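Local atomic coordinates of uroporphyrinogen-III C-methyltransferase (Pseudomonas denitrificans, PDB entry 1S4D), a protein that catalyses the two successive S-adenosyl-L-methionine-dependent methylations, at C-2 and C-7, that turn uroporphyrinogen III into precorrin-2 for cobalamin and siroheme biosynthesis. Residues A41-D47 / N93-K99; Q78-L83 / E112-E118; I129-I133 / V181-A185; T193-I197 / L225-E229; E205-F209 / V248-R252. One frame throughout, in Å; residues are numbered along the deposited sequence.

Contacts 1 and 2 belong to the parallel-sheet half of the subunit, contacts 4 and 5 to the mixed-sheet half, and contact 3 lies between them with S-adenosyl-L-homocysteine bound against it. Contacts 1 and 2 have centres about 14 Å apart and are joined by salt bridges from Arg97 and Lys99 to Glu112, Lys99 NZ lying 2.9 Å from Glu112 OE1. Their centres are about 23 and 24 Å from that of contact 3. In the other half, contacts 4 and 5 lie about 18 and 14 Å from contact 3, centre to centre. These two meet where Leu225 N probably bonds to Glu205 O and Ala228 packs on Phe209.

Contact 1: A41-D47 / N93-K99; sequences ADVIVHD and NRVLRLK
Strands 43-46 and 94-99 run parallel, the axes of these short segments 4.6 Å apart at closest and inclined by 25°, with Val43, Ile44, Val45 and His46 opposite Val95, Leu96, Arg97 and Leu98. Backbone bonds pass back and forth between them: Leu96 N to Val43 O (3.0 Å), Val45 N to Leu96 O (2.9 Å) and Leu98 N to Val45 O (2.8 Å). On one face, Ile44 and Leu96 lie side by side pointing the same way, Ile44 CG1 against Leu96 CD1 at 3.8 Å; helix 32-40 covers them with Ala37 and Leu38, a buried layer that suits aliphatic chains. The opposite face carries Val43, Val45 and Val95, the last two packed on Leu88 of helix 78-90. Arg97 leaves on that face too, but bends at chi2 (96°) and again at chi3. This brings NE to a weak bond with Val45 O (3.3 Å) and NH2 to a salt bridge with Asp47 OD2, the carboxylate standing almost square to the guanidinium (83°). At the far end, Asp42 OD2 receives the backbone N of Arg94 through its anti lone pair at 2.9 Å. Asp47 OD1 also accepts from the backbone N of Gly100, tying the residue after the strand to a cofactor-binding residue. Because Glu112 holds NH1 of Arg97 while Asp47 meets NH2, the buried positive charge is probably well balanced.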
# COMPACT_ATOMS: atom_id res chain seq x y z
N ALA B 41 13.47 19.87 1.04
CA ALA B 41 13.01 20.39 -0.25
C ALA B 41 13.13 21.91 -0.44
O ALA B 41 12.88 22.70 0.46
CB ALA B 41 11.61 19.95 -0.50
N ASP B 42 13.52 22.31 -1.65
CA ASP B 42 13.45 23.71 -2.03
C ASP B 42 12.05 24.04 -2.50
O ASP B 42 11.58 25.14 -2.30
CB ASP B 42 14.47 24.04 -3.12
CG ASP B 42 15.89 23.98 -2.62
OD1 ASP B 42 16.17 24.61 -1.58
OD2 ASP B 42 16.79 23.34 -3.20
N VAL B 43 11.39 23.07 -3.11
CA VAL B 43 10.05 23.29 -3.62
C VAL B 43 9.23 22.01 -3.49
O VAL B 43 9.71 20.92 -3.74
CB VAL B 43 10.07 23.94 -5.06
CG1 VAL B 43 10.84 23.09 -6.06
CG2 VAL B 43 8.68 24.27 -5.55
N ILE B 44 7.99 22.15 -3.03
CA ILE B 44 7.11 21.02 -2.78
C ILE B 44 5.90 21.21 -3.67
O ILE B 44 5.06 22.10 -3.43
CB ILE B 44 6.70 20.97 -1.29
CG1 ILE B 44 7.92 20.74 -0.41
CG2 ILE B 44 5.67 19.87 -1.04
CD1 ILE B 44 7.67 20.91 1.03
N VAL B 45 5.85 20.41 -4.74
CA VAL B 45 4.73 20.44 -5.66
C VAL B 45 3.78 19.36 -5.17
O VAL B 45 4.11 18.16 -5.18
CB VAL B 45 5.21 20.19 -7.09
CG1 VAL B 45 4.05 20.22 -8.08
CG2 VAL B 45 6.24 21.22 -7.46
N HIS B 46 2.62 19.79 -4.71
CA HIS B 46 1.71 18.88 -4.02
C HIS B 46 0.28 18.84 -4.60
O HIS B 46 -0.13 19.73 -5.33
CB HIS B 46 1.67 19.23 -2.54
CG HIS B 46 1.00 20.53 -2.27
ND1 HIS B 46 1.70 21.69 -2.00
CD2 HIS B 46 -0.31 20.87 -2.23
CE1 HIS B 46 0.85 22.68 -1.81
NE2 HIS B 46 -0.38 22.21 -1.96
N ASP B 47 -0.44 17.77 -4.27
CA ASP B 47 -1.84 17.57 -4.64
C ASP B 47 -2.81 18.39 -3.80
O ASP B 47 -2.46 18.86 -2.72
CB ASP B 47 -2.19 16.10 -4.41
CG ASP B 47 -1.55 15.18 -5.41
OD1 ASP B 47 -1.50 13.95 -5.15
OD2 ASP B 47 -1.09 15.61 -6.50
N ASN B 93 17.01 23.20 -8.15
CA ASN B 93 16.25 22.99 -6.92
C ASN B 93 16.29 21.52 -6.47
O ASN B 93 16.41 20.61 -7.29
CB ASN B 93 14.78 23.43 -7.07
CG ASN B 93 14.62 24.93 -7.24
OD1 ASN B 93 14.67 25.68 -6.26
ND2 ASN B 93 14.43 25.38 -8.48
N ARG B 94 16.19 21.30 -5.16
CA ARG B 94 15.86 19.99 -4.63
C ARG B 94 14.33 19.92 -4.70
O ARG B 94 13.64 20.70 -4.04
CB ARG B 94 16.34 19.85 -3.17
CG ARG B 94 17.83 20.17 -2.89
CD ARG B 94 18.07 20.50 -1.44
NE ARG B 94 19.33 21.20 -1.20
CZ ARG B 94 20.51 20.59 -0.99
NH1 ARG B 94 20.59 19.26 -0.99
NH2 ARG B 94 21.61 21.30 -0.79
N VAL B 95 13.81 19.02 -5.54
CA VAL B 95 12.39 19.01 -5.88
C VAL B 95 11.67 17.81 -5.27
O VAL B 95 12.06 16.65 -5.49
CB VAL B 95 12.17 18.99 -7.43
CG1 VAL B 95 10.72 19.19 -7.76
CG2 VAL B 95 13.00 20.05 -8.10
N LEU B 96 10.60 18.12 -4.53
CA LEU B 96 9.73 17.14 -3.91
C LEU B 96 8.37 17.19 -4.58
O LEU B 96 7.70 18.25 -4.54
CB LEU B 96 9.53 17.51 -2.43
CG LEU B 96 9.45 16.45 -1.33
CD1 LEU B 96 8.96 17.13 -0.14
CD2 LEU B 96 8.52 15.35 -1.66
N ARG B 97 7.97 16.10 -5.23
CA ARG B 97 6.60 16.01 -5.78
C ARG B 97 5.87 15.18 -4.75
O ARG B 97 6.18 14.00 -4.61
CB ARG B 97 6.56 15.38 -7.18
CG ARG B 97 5.19 14.87 -7.66
CD ARG B 97 4.37 15.84 -8.55
NE ARG B 97 3.23 16.34 -7.79
CZ ARG B 97 1.94 16.14 -8.06
NH1 ARG B 97 1.53 15.47 -9.14
NH2 ARG B 97 1.04 16.65 -7.25
N LEU B 98 4.96 15.82 -4.00
CA LEU B 98 4.27 15.19 -2.88
C LEU B 98 2.95 14.63 -3.36
O LEU B 98 2.04 15.39 -3.68
CB LEU B 98 3.96 16.21 -1.79
CG LEU B 98 4.17 16.02 -0.27
CD1 LEU B 98 3.16 16.81 0.57
CD2 LEU B 98 4.17 14.58 0.17
N LYS B 99 2.80 13.33 -3.43
CA LYS B 99 1.54 12.84 -3.95
C LYS B 99 0.73 12.20 -2.85
O LYS B 99 1.30 11.63 -1.89
CB LYS B 99 1.83 11.88 -5.09
CG LYS B 99 2.91 12.44 -6.04
CD LYS B 99 3.42 11.39 -6.97
CE LYS B 99 2.27 10.78 -7.75
NZ LYS B 99 1.71 11.79 -8.65

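Contact 2: Q78-L83 / E112-E118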
# COMPACT_ATOMS: atom_id res chain seq x y z
N GLN B 78 -1.49 16.22 -16.95
CA GLN B 78 -0.39 15.59 -16.24
C GLN B 78 0.96 16.02 -16.78
O GLN B 78 1.88 16.26 -16.02
CB GLN B 78 -0.54 14.06 -16.33
CG GLN B 78 0.52 13.26 -15.59
CD GLN B 78 0.74 13.76 -14.19
OE1 GLN B 78 -0.21 13.87 -13.43
NE2 GLN B 78 1.98 14.10 -13.86
N ARG B 79 1.06 16.11 -18.11
CA ARG B 79 2.30 16.47 -18.79
C ARG B 79 2.81 17.84 -18.32
O ARG B 79 4.02 18.05 -18.19
CB ARG B 79 2.10 16.44 -20.32
CG ARG B 79 3.33 16.80 -21.17
CD ARG B 79 4.29 15.63 -21.46
NE ARG B 79 5.37 16.02 -22.37
CZ ARG B 79 6.53 15.35 -22.52
NH1 ARG B 79 7.45 15.79 -23.37
NH2 ARG B 79 6.76 14.23 -21.82
N ASP B 80 1.87 18.76 -18.07
CA ASP B 80 2.21 20.10 -17.63
C ASP B 80 2.87 20.04 -16.28
O ASP B 80 3.87 20.70 -16.05
CB ASP B 80 0.96 21.00 -17.57
CG ASP B 80 0.55 21.53 -18.94
OD1 ASP B 80 -0.60 22.03 -19.06
OD2 ASP B 80 1.30 21.49 -19.93
N ILE B 81 2.32 19.23 -15.38
CA ILE B 81 2.89 19.05 -14.06
C ILE B 81 4.28 18.41 -14.14
O ILE B 81 5.18 18.77 -13.39
CB ILE B 81 1.96 18.21 -13.18
CG1 ILE B 81 0.66 18.98 -12.92
CG2 ILE B 81 2.65 17.80 -11.85
CD1 ILE B 81 -0.45 18.12 -12.35
N SER B 82 4.43 17.48 -15.07
CA SER B 82 5.69 16.77 -15.22
C SER B 82 6.77 17.68 -15.78
O SER B 82 7.91 17.64 -15.32
CB SER B 82 5.52 15.54 -16.11
OG SER B 82 4.67 14.59 -15.51
N LEU B 83 6.41 18.50 -16.76
CA LEU B 83 7.36 19.42 -17.35
C LEU B 83 7.86 20.43 -16.30
O LEU B 83 9.05 20.79 -16.32
CB LEU B 83 6.79 20.09 -18.61
CG LEU B 83 6.74 19.21 -19.89
CD1 LEU B 83 6.16 19.90 -21.12
CD2 LEU B 83 8.08 18.59 -20.23
N GLU B 112 4.99 10.52 -14.47
CA GLU B 112 5.90 11.58 -14.03
C GLU B 112 7.35 11.11 -14.15
O GLU B 112 8.14 11.78 -14.84
CB GLU B 112 5.57 12.04 -12.62
CG GLU B 112 4.23 12.72 -12.56
CD GLU B 112 3.84 13.26 -11.20
OE1 GLU B 112 4.01 12.56 -10.17
OE2 GLU B 112 3.33 14.39 -11.20
N ALA B 113 7.69 9.97 -13.54
CA ALA B 113 9.04 9.43 -13.59
C ALA B 113 9.49 9.27 -15.03
O ALA B 113 10.62 9.61 -15.38
CB ALA B 113 9.11 8.09 -12.84
N LEU B 114 8.59 8.78 -15.88
CA LEU B 114 8.90 8.57 -17.29
C LEU B 114 9.28 9.89 -17.95
O LEU B 114 10.25 9.96 -18.71
CB LEU B 114 7.71 7.96 -18.00
CG LEU B 114 7.80 6.64 -18.76
CD1 LEU B 114 8.81 5.63 -18.19
CD2 LEU B 114 6.38 6.03 -18.86
N THR B 115 8.54 10.95 -17.63
CA THR B 115 8.88 12.27 -18.11
C THR B 115 10.23 12.71 -17.56
O THR B 115 11.07 13.21 -18.31
CB THR B 115 7.77 13.27 -17.74
OG1 THR B 115 6.53 12.85 -18.32
CG2 THR B 115 8.02 14.62 -18.39
N LEU B 116 10.45 12.50 -16.26
CA LEU B 116 11.76 12.79 -15.66
C LEU B 116 12.91 12.10 -16.45
O LEU B 116 13.87 12.76 -16.86
CB LEU B 116 11.76 12.42 -14.17
CG LEU B 116 11.37 13.46 -13.09
CD1 LEU B 116 10.94 14.83 -13.59
CD2 LEU B 116 10.32 12.92 -12.13
N VAL B 117 12.80 10.80 -16.71
CA VAL B 117 13.82 10.08 -17.44
C VAL B 117 14.09 10.67 -18.85
O VAL B 117 15.24 10.95 -19.20
CB VAL B 117 13.50 8.58 -17.52
CG1 VAL B 117 14.44 7.89 -18.48
CG2 VAL B 117 13.60 7.96 -16.14
N GLU B 118 13.02 10.87 -19.62
CA GLU B 118 13.06 11.48 -20.94
C GLU B 118 13.92 12.76 -20.98
O GLU B 118 14.62 13.02 -21.95
CB GLU B 118 11.62 11.76 -21.38
CG GLU B 118 11.37 12.58 -22.65
CD GLU B 118 9.91 13.03 -22.74
OE1 GLU B 118 9.04 12.41 -22.08
OE2 GLU B 118 9.62 14.03 -23.44
O HOH W 1 3.67 13.38 -17.67
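Ser82 and Thr115 meet where helices 78-90 and 109-118, the helices of two successive beta-alpha-beta crossovers flanking strand 94-99, pack side by side on one face of the parallel sheet. The axes of these short segments pass 9.3 Å apart and cross at -49°, and the backbones come nearest at Ser82 and Glu112. Small side chains suit so close an approach: Ser82 CB rests on the methyl CG2 of Thr115 at 3.5 Å. Beside this tight spot a buried polar group is assembled. Gln78 turns its amide across the Glu112 side chain, the amide and carboxylate planes being 79° apart, and its NE2 gives one bond to Glu112 OE2 (3.0 Å) and another to Ser82 OG. OE2 is met on its anti side, well out of the carboxylate plane; its stronger partner is Arg97, while Lys99 holds the other oxygen. A water joins the helices as well, 2.7 Å from Ser82 OG and 3.0 Å from Thr115 OG1, whose hydroxyl is also bonded to the carbonyl of Glu111. The solvent side is looser and relies on long charged chains that reach across. Arg79 starts out away from helix 109-118, but a bend at chi2 (86°) swings its guanidinium round to Glu118, which it grips end-on with two nearly straight bonds: NH1 to OE2 at 2.8 Å, NH2 to OE1 at 2.9 Å. The two flat groups are almost coplanar, and CD2 of Leu83 lies 4.1 Å above one face of the Arg79 guanidinium, toward its rim.

Contact 3: I129-I133 / V181-A185; sequences ITAGI and VMYMA. With SAH (S-adenosyl-L-homocysteine), chain Q.
Thr130 and Tyr183 meet hydroxyl to hydroxyl beside the carboxylate of S-adenosyl-L-homocysteine. Tyr183 OH donates to Thr130 OG1, which donates in turn to the ligand's O at 2.6 Å; with OG1 anti to the backbone N (chi1 -169°), the threonine hydroxyl faces both partners. The second carboxylate oxygen, OXT, takes a nearly straight bond from Ala131 N (3.1 Å) and lies in the plane of the Tyr183 ring, at its edge, 3.6 Å from CE2. Farther along, Met184 N holds the ribose O2' at 3.0 Å, while Met184 CE approaches the ligand SD at 3.7 Å. Thr130 occupies the N-cap position of helix 131-137, so the carboxylate sits at the positive end of a helix, which probably helps to hold it. Strand 179-183 of the mixed sheet supplies Tyr183, the ligand lying in the cleft between the two alpha/beta domains of this methyltransferase family. Gly132 N donates to Tyr183 OH at 2.8 Å, helping to fix the hydroxyl. A phenylalanine in place of Tyr183 would probably leave Gly132 N without its acceptor and set the hydroxyl of Thr130 freer to turn from the ligand. Glycine fits at 132 because a side chain would point at Tyr183 OH and Val181 CG1, which already lies 3.7 Å from Gly132 CA. Beyond these, Phe106 meets the Tyr183 ring at about 50°, and Ile242 of strand 241-245 touches Ala131, Val181 and Tyr183.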
# COMPACT_ATOMS: atom_id res chain seq x y z
N ILE B 129 1.69 5.19 2.31
CA ILE B 129 0.52 4.42 2.66
C ILE B 129 -0.61 4.72 1.67
O ILE B 129 -0.92 5.90 1.38
CB ILE B 129 0.07 4.77 4.06
CG1 ILE B 129 1.19 4.54 5.07
CG2 ILE B 129 -1.21 4.02 4.38
CD1 ILE B 129 1.69 3.07 5.21
N THR B 130 -1.23 3.66 1.15
CA THR B 130 -2.31 3.84 0.16
C THR B 130 -3.71 3.84 0.80
O THR B 130 -3.98 3.14 1.78
CB THR B 130 -2.17 2.80 -1.02
OG1 THR B 130 -3.08 3.15 -2.09
CG2 THR B 130 -2.65 1.41 -0.63
N ALA B 131 -4.60 4.62 0.23
CA ALA B 131 -5.93 4.75 0.83
C ALA B 131 -6.62 3.38 0.94
O ALA B 131 -7.26 3.09 1.96
CB ALA B 131 -6.78 5.74 0.06
N GLY B 132 -6.47 2.53 -0.10
CA GLY B 132 -7.08 1.22 -0.13
C GLY B 132 -6.55 0.20 0.88
O GLY B 132 -7.21 -0.82 1.10
N ILE B 133 -5.38 0.43 1.48
CA ILE B 133 -4.92 -0.47 2.54
C ILE B 133 -4.91 0.25 3.86
O ILE B 133 -5.61 -0.15 4.80
CB ILE B 133 -3.55 -1.10 2.23
CG1 ILE B 133 -3.59 -1.86 0.90
CG2 ILE B 133 -3.14 -2.03 3.35
CD1 ILE B 133 -2.22 -2.16 0.29
N VAL B 181 -11.54 -3.54 -3.89
CA VAL B 181 -11.26 -2.24 -3.31
C VAL B 181 -11.19 -1.21 -4.44
O VAL B 181 -10.37 -1.33 -5.36
CB VAL B 181 -9.94 -2.24 -2.51
CG1 VAL B 181 -9.52 -0.78 -2.11
CG2 VAL B 181 -10.01 -3.23 -1.30
N MET B 182 -12.05 -0.21 -4.37
CA MET B 182 -12.23 0.64 -5.53
C MET B 182 -11.88 2.09 -5.23
O MET B 182 -12.37 2.66 -4.25
CB MET B 182 -13.67 0.52 -6.03
CG MET B 182 -14.17 -0.91 -6.04
SD MET B 182 -15.55 -1.08 -7.14
CE MET B 182 -16.92 -0.46 -6.13
N TYR B 183 -11.02 2.63 -6.09
CA TYR B 183 -10.54 4.01 -6.10
C TYR B 183 -11.37 4.78 -7.13
O TYR B 183 -11.80 4.20 -8.12
CB TYR B 183 -9.08 4.05 -6.55
CG TYR B 183 -8.08 3.54 -5.52
CD1 TYR B 183 -7.86 2.15 -5.32
CD2 TYR B 183 -7.32 4.44 -4.78
CE1 TYR B 183 -6.94 1.69 -4.37
CE2 TYR B 183 -6.41 3.99 -3.85
CZ TYR B 183 -6.23 2.62 -3.64
OH TYR B 183 -5.32 2.24 -2.69
N MET B 184 -11.61 6.07 -6.89
CA MET B 184 -12.33 6.93 -7.84
C MET B 184 -13.58 6.28 -8.44
O MET B 184 -13.76 6.30 -9.65
CB MET B 184 -11.41 7.40 -8.96
CG MET B 184 -10.08 7.95 -8.45
SD MET B 184 -8.98 8.34 -9.78
CE MET B 184 -7.89 6.94 -9.71
N ALA B 185 -14.44 5.77 -7.57
CA ALA B 185 -15.61 4.99 -7.98
C ALA B 185 -16.91 5.64 -7.54
O ALA B 185 -17.97 5.01 -7.59
CB ALA B 185 -15.52 3.57 -7.44
N SAH Q . -2.11 7.29 -5.08
CA SAH Q . -3.29 7.45 -4.25
CB SAH Q . -4.54 7.45 -5.11
CG SAH Q . -4.86 8.80 -5.73
SD SAH Q . -6.11 8.79 -7.04
C SAH Q . -3.34 6.38 -3.15
O SAH Q . -2.48 5.51 -3.05
OXT SAH Q . -4.22 6.34 -2.29
C5' SAH Q . -7.34 9.52 -5.90
C4' SAH Q . -8.31 8.55 -5.20
O4' SAH Q . -7.73 7.95 -4.06
C3' SAH Q . -9.58 9.17 -4.63
O3' SAH Q . -10.57 9.51 -5.56
C2' SAH Q . -10.04 8.15 -3.61
O2' SAH Q . -10.70 7.03 -4.17
C1' SAH Q . -8.70 7.68 -3.07
N9 SAH Q . -8.30 8.34 -1.81
C8 SAH Q . -7.18 9.10 -1.67
N7 SAH Q . -7.11 9.54 -0.41
C5 SAH Q . -8.17 9.09 0.27
C6 SAH Q . -8.56 9.25 1.60
N6 SAH Q . -7.83 9.95 2.45
N1 SAH Q . -9.73 8.65 2.04
C2 SAH Q . -10.47 7.90 1.16
N3 SAH Q . -10.08 7.74 -0.16
C4 SAH Q . -8.93 8.33 -0.60

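Contact 4: T193-I197 / L225-E229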
# COMPACT_ATOMS: atom_id res chain seq x y z
N THR B 193 -21.49 -0.73 -9.59
CA THR B 193 -22.24 -1.62 -8.75
C THR B 193 -23.18 -2.52 -9.54
O THR B 193 -23.39 -3.68 -9.20
CB THR B 193 -22.93 -0.76 -7.72
OG1 THR B 193 -22.41 -1.09 -6.43
CG2 THR B 193 -24.37 -1.03 -7.65
N ALA B 194 -23.75 -2.00 -10.62
CA ALA B 194 -24.56 -2.88 -11.47
C ALA B 194 -23.66 -3.88 -12.27
O ALA B 194 -24.08 -5.03 -12.51
CB ALA B 194 -25.46 -2.06 -12.38
N ASN B 195 -22.44 -3.46 -12.64
CA ASN B 195 -21.52 -4.36 -13.34
C ASN B 195 -21.25 -5.58 -12.46
O ASN B 195 -21.42 -6.72 -12.88
CB ASN B 195 -20.20 -3.69 -13.68
CG ASN B 195 -20.30 -2.72 -14.88
OD1 ASN B 195 -19.43 -1.84 -15.03
ND2 ASN B 195 -21.31 -2.86 -15.71
N LEU B 196 -20.89 -5.31 -11.22
CA LEU B 196 -20.58 -6.36 -10.28
C LEU B 196 -21.76 -7.30 -10.07
O LEU B 196 -21.58 -8.52 -10.02
CB LEU B 196 -20.19 -5.72 -8.95
CG LEU B 196 -18.74 -5.56 -8.46
CD1 LEU B 196 -17.66 -5.86 -9.54
CD2 LEU B 196 -18.55 -4.20 -7.77
N ILE B 197 -22.97 -6.75 -9.93
CA ILE B 197 -24.16 -7.60 -9.76
C ILE B 197 -24.44 -8.47 -11.02
O ILE B 197 -24.84 -9.62 -10.91
CB ILE B 197 -25.44 -6.76 -9.34
CG1 ILE B 197 -25.24 -6.12 -7.94
CG2 ILE B 197 -26.75 -7.61 -9.41
CD1 ILE B 197 -26.25 -5.02 -7.57
N LEU B 225 -24.36 -3.89 -2.16
CA LEU B 225 -24.17 -3.55 -3.58
C LEU B 225 -25.45 -2.94 -4.19
O LEU B 225 -25.40 -1.89 -4.85
CB LEU B 225 -23.73 -4.78 -4.39
CG LEU B 225 -22.26 -5.24 -4.34
CD1 LEU B 225 -22.10 -6.57 -5.09
CD2 LEU B 225 -21.25 -4.19 -4.83
N ALA B 226 -26.59 -3.59 -3.97
CA ALA B 226 -27.83 -3.08 -4.51
C ALA B 226 -28.10 -1.68 -3.97
O ALA B 226 -28.40 -0.79 -4.75
CB ALA B 226 -28.97 -4.00 -4.20
N ARG B 227 -27.98 -1.48 -2.66
CA ARG B 227 -28.35 -0.21 -2.05
C ARG B 227 -27.27 0.87 -2.12
O ARG B 227 -27.53 2.01 -1.74
CB ARG B 227 -28.72 -0.40 -0.58
CG ARG B 227 -30.07 -1.07 -0.35
CD ARG B 227 -30.11 -1.93 0.90
NE ARG B 227 -29.24 -1.40 1.94
CZ ARG B 227 -29.63 -0.52 2.86
NH1 ARG B 227 -28.75 -0.08 3.77
NH2 ARG B 227 -30.89 -0.07 2.86
N ALA B 228 -26.08 0.51 -2.58
CA ALA B 228 -24.93 1.40 -2.47
C ALA B 228 -25.16 2.78 -3.10
O ALA B 228 -24.90 3.82 -2.47
CB ALA B 228 -23.71 0.75 -3.05
N GLU B 229 -25.66 2.78 -4.33
CA GLU B 229 -25.83 4.01 -5.09
C GLU B 229 -26.80 4.97 -4.41
O GLU B 229 -26.49 6.13 -4.25
CB GLU B 229 -26.23 3.74 -6.54
CG GLU B 229 -26.47 5.02 -7.32
CD GLU B 229 -27.11 4.79 -8.67
OE1 GLU B 229 -27.05 5.73 -9.48
OE2 GLU B 229 -27.65 3.68 -8.93
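Leu225 forms the apolar centre, reaching from helix 225-235 to Leu196 and Ile197 of helix 189-198. Its CG lies anti to the carbonyl carbon (chi1 -78°), which sends CD2 toward Thr193 and Leu196. That methyl meets CD2 of Leu196 at 4.0 Å, the two leucine chains crossing at about a right angle. Ile197 instead slides past Leu225 in the opposite direction, its CD1 methyl 4.1 Å from Leu225 CB and extending over the backbone of Ala226. The helices are close to antiparallel (167°), with the axes of these short segments 9.4 Å apart, and branched aliphatic chains are long enough to fill the interval. Trp170 and Ile173 of helix 170-176 also pack on Leu196, and Val207 of strand 206-211 touches Leu225. Thr193 marks the polar edge: its OG1 stands between two methyls, 3.7 Å from Leu225 CD2 and 4.1 Å from Ala228 CB, and gives a weak bond to Leu225 O at 3.5 Å. A threonine suits this border, being small enough to sit there and still offering a donor. Between these two segments the one hydrogen bond is weak, so their cohesion probably rests mainly on burial of the leucine and isoleucine chains.

Contact 5: E205-F209 / V248-R252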
# COMPACT_ATOMS: atom_id res chain seq x y z
N GLU B 205 -24.49 -8.27 -0.95
CA GLU B 205 -23.15 -8.35 -0.40
C GLU B 205 -22.76 -7.02 0.25
O GLU B 205 -23.01 -5.96 -0.34
CB GLU B 205 -22.15 -8.75 -1.46
CG GLU B 205 -20.71 -8.61 -1.06
CD GLU B 205 -19.79 -9.31 -2.03
OE1 GLU B 205 -18.80 -9.91 -1.56
OE2 GLU B 205 -20.07 -9.27 -3.25
N PRO B 206 -22.18 -7.07 1.47
CA PRO B 206 -21.81 -5.86 2.21
C PRO B 206 -20.77 -5.03 1.47
O PRO B 206 -19.90 -5.56 0.78
CB PRO B 206 -21.20 -6.40 3.51
CG PRO B 206 -21.63 -7.83 3.60
CD PRO B 206 -21.83 -8.30 2.21
N VAL B 207 -20.90 -3.72 1.64
CA VAL B 207 -20.10 -2.70 0.97
C VAL B 207 -19.87 -1.60 2.03
O VAL B 207 -20.76 -1.30 2.83
CB VAL B 207 -20.90 -2.15 -0.25
CG1 VAL B 207 -20.38 -0.81 -0.73
CG2 VAL B 207 -20.92 -3.15 -1.38
N ALA B 208 -18.68 -1.01 2.05
CA ALA B 208 -18.45 0.17 2.88
C ALA B 208 -17.84 1.27 2.03
O ALA B 208 -17.09 0.99 1.09
CB ALA B 208 -17.55 -0.15 4.06
N PHE B 209 -18.19 2.52 2.34
CA PHE B 209 -17.59 3.69 1.73
C PHE B 209 -16.80 4.31 2.85
O PHE B 209 -17.32 4.47 3.97
CB PHE B 209 -18.67 4.69 1.28
CG PHE B 209 -19.40 4.30 0.03
CD1 PHE B 209 -19.11 4.91 -1.17
CD2 PHE B 209 -20.38 3.30 0.07
CE1 PHE B 209 -19.76 4.54 -2.34
CE2 PHE B 209 -21.05 2.91 -1.10
CZ PHE B 209 -20.74 3.53 -2.31
N VAL B 248 -15.04 -8.74 4.55
CA VAL B 248 -14.19 -7.95 5.44
C VAL B 248 -14.90 -6.71 5.99
O VAL B 248 -14.55 -6.23 7.07
CB VAL B 248 -12.86 -7.49 4.80
CG1 VAL B 248 -11.87 -8.66 4.67
CG2 VAL B 248 -13.08 -6.77 3.46
N VAL B 249 -15.88 -6.18 5.25
CA VAL B 249 -16.66 -5.04 5.73
C VAL B 249 -17.35 -5.36 7.06
O VAL B 249 -17.57 -4.48 7.88
CB VAL B 249 -17.71 -4.58 4.68
CG1 VAL B 249 -18.72 -3.58 5.26
CG2 VAL B 249 -17.03 -4.01 3.46
N ARG B 250 -17.67 -6.63 7.29
CA ARG B 250 -18.34 -7.04 8.52
C ARG B 250 -17.45 -6.91 9.73
O ARG B 250 -17.95 -6.82 10.84
CB ARG B 250 -18.83 -8.48 8.42
CG ARG B 250 -19.98 -8.68 7.47
CD ARG B 250 -20.76 -9.95 7.75
NE ARG B 250 -21.57 -10.31 6.59
CZ ARG B 250 -22.80 -9.88 6.37
NH1 ARG B 250 -23.44 -10.25 5.27
NH2 ARG B 250 -23.39 -9.07 7.24
N LEU B 251 -16.13 -6.91 9.53
CA LEU B 251 -15.20 -6.81 10.64
C LEU B 251 -15.07 -5.40 11.22
O LEU B 251 -14.46 -5.23 12.28
CB LEU B 251 -13.82 -7.31 10.24
CG LEU B 251 -13.57 -8.80 10.05
CD1 LEU B 251 -12.26 -8.95 9.29
CD2 LEU B 251 -13.54 -9.58 11.37
N ARG B 252 -15.61 -4.39 10.55
CA ARG B 252 -15.48 -3.05 11.10
C ARG B 252 -16.19 -2.92 12.47
O ARG B 252 -15.72 -2.20 13.35
CB ARG B 252 -15.90 -1.98 10.06
CG ARG B 252 -16.92 -0.99 10.54
CD ARG B 252 -17.10 0.21 9.66
NE ARG B 252 -16.10 1.18 10.06
CZ ARG B 252 -16.34 2.35 10.62
NH1 ARG B 252 -17.58 2.78 10.83
NH2 ARG B 252 -15.30 3.10 10.96
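Val249 points its branched side chain at strand 206-211 and fits between Pro206 and Ala208, with no hydrogen bond joining the two segments. Its CB faces CB of Pro206 at 4.1 Å. A chi1 of 169° carries CG1 away from the backbone N and turns both methyls to the strand, CG1 against Ala208 CB at 3.8 Å and CG2 over the backbone N of Ala208 at 3.7 Å. An alanine suits position 208, since its single methyl lets the valine come down close to the strand. The neighbouring Arg250 approaches Pro206 differently. Its chain, extended from CG to NE, crosses the proline obliquely and sets one guanidinium face over Pro206 CG, which lies 3.4 Å from that plane, offset toward its rim and nearest to NH1 (3.5 Å). The group rests on this apolar corner while NE makes a salt bridge with Glu247, which probably helps to fix its rotation. Replacing Val249 by an alanine removes CG1 and CG2 and would probably leave a gap over Ala208, with only CB still facing Pro206. Around this contact, strand 206-211 runs between strands 241-245 and 219-224, antiparallel to both; Val207 and Phe209 point to its other face, against helix 225-235, so that the turn at 248-252 and that helix cover opposite sides of the strand.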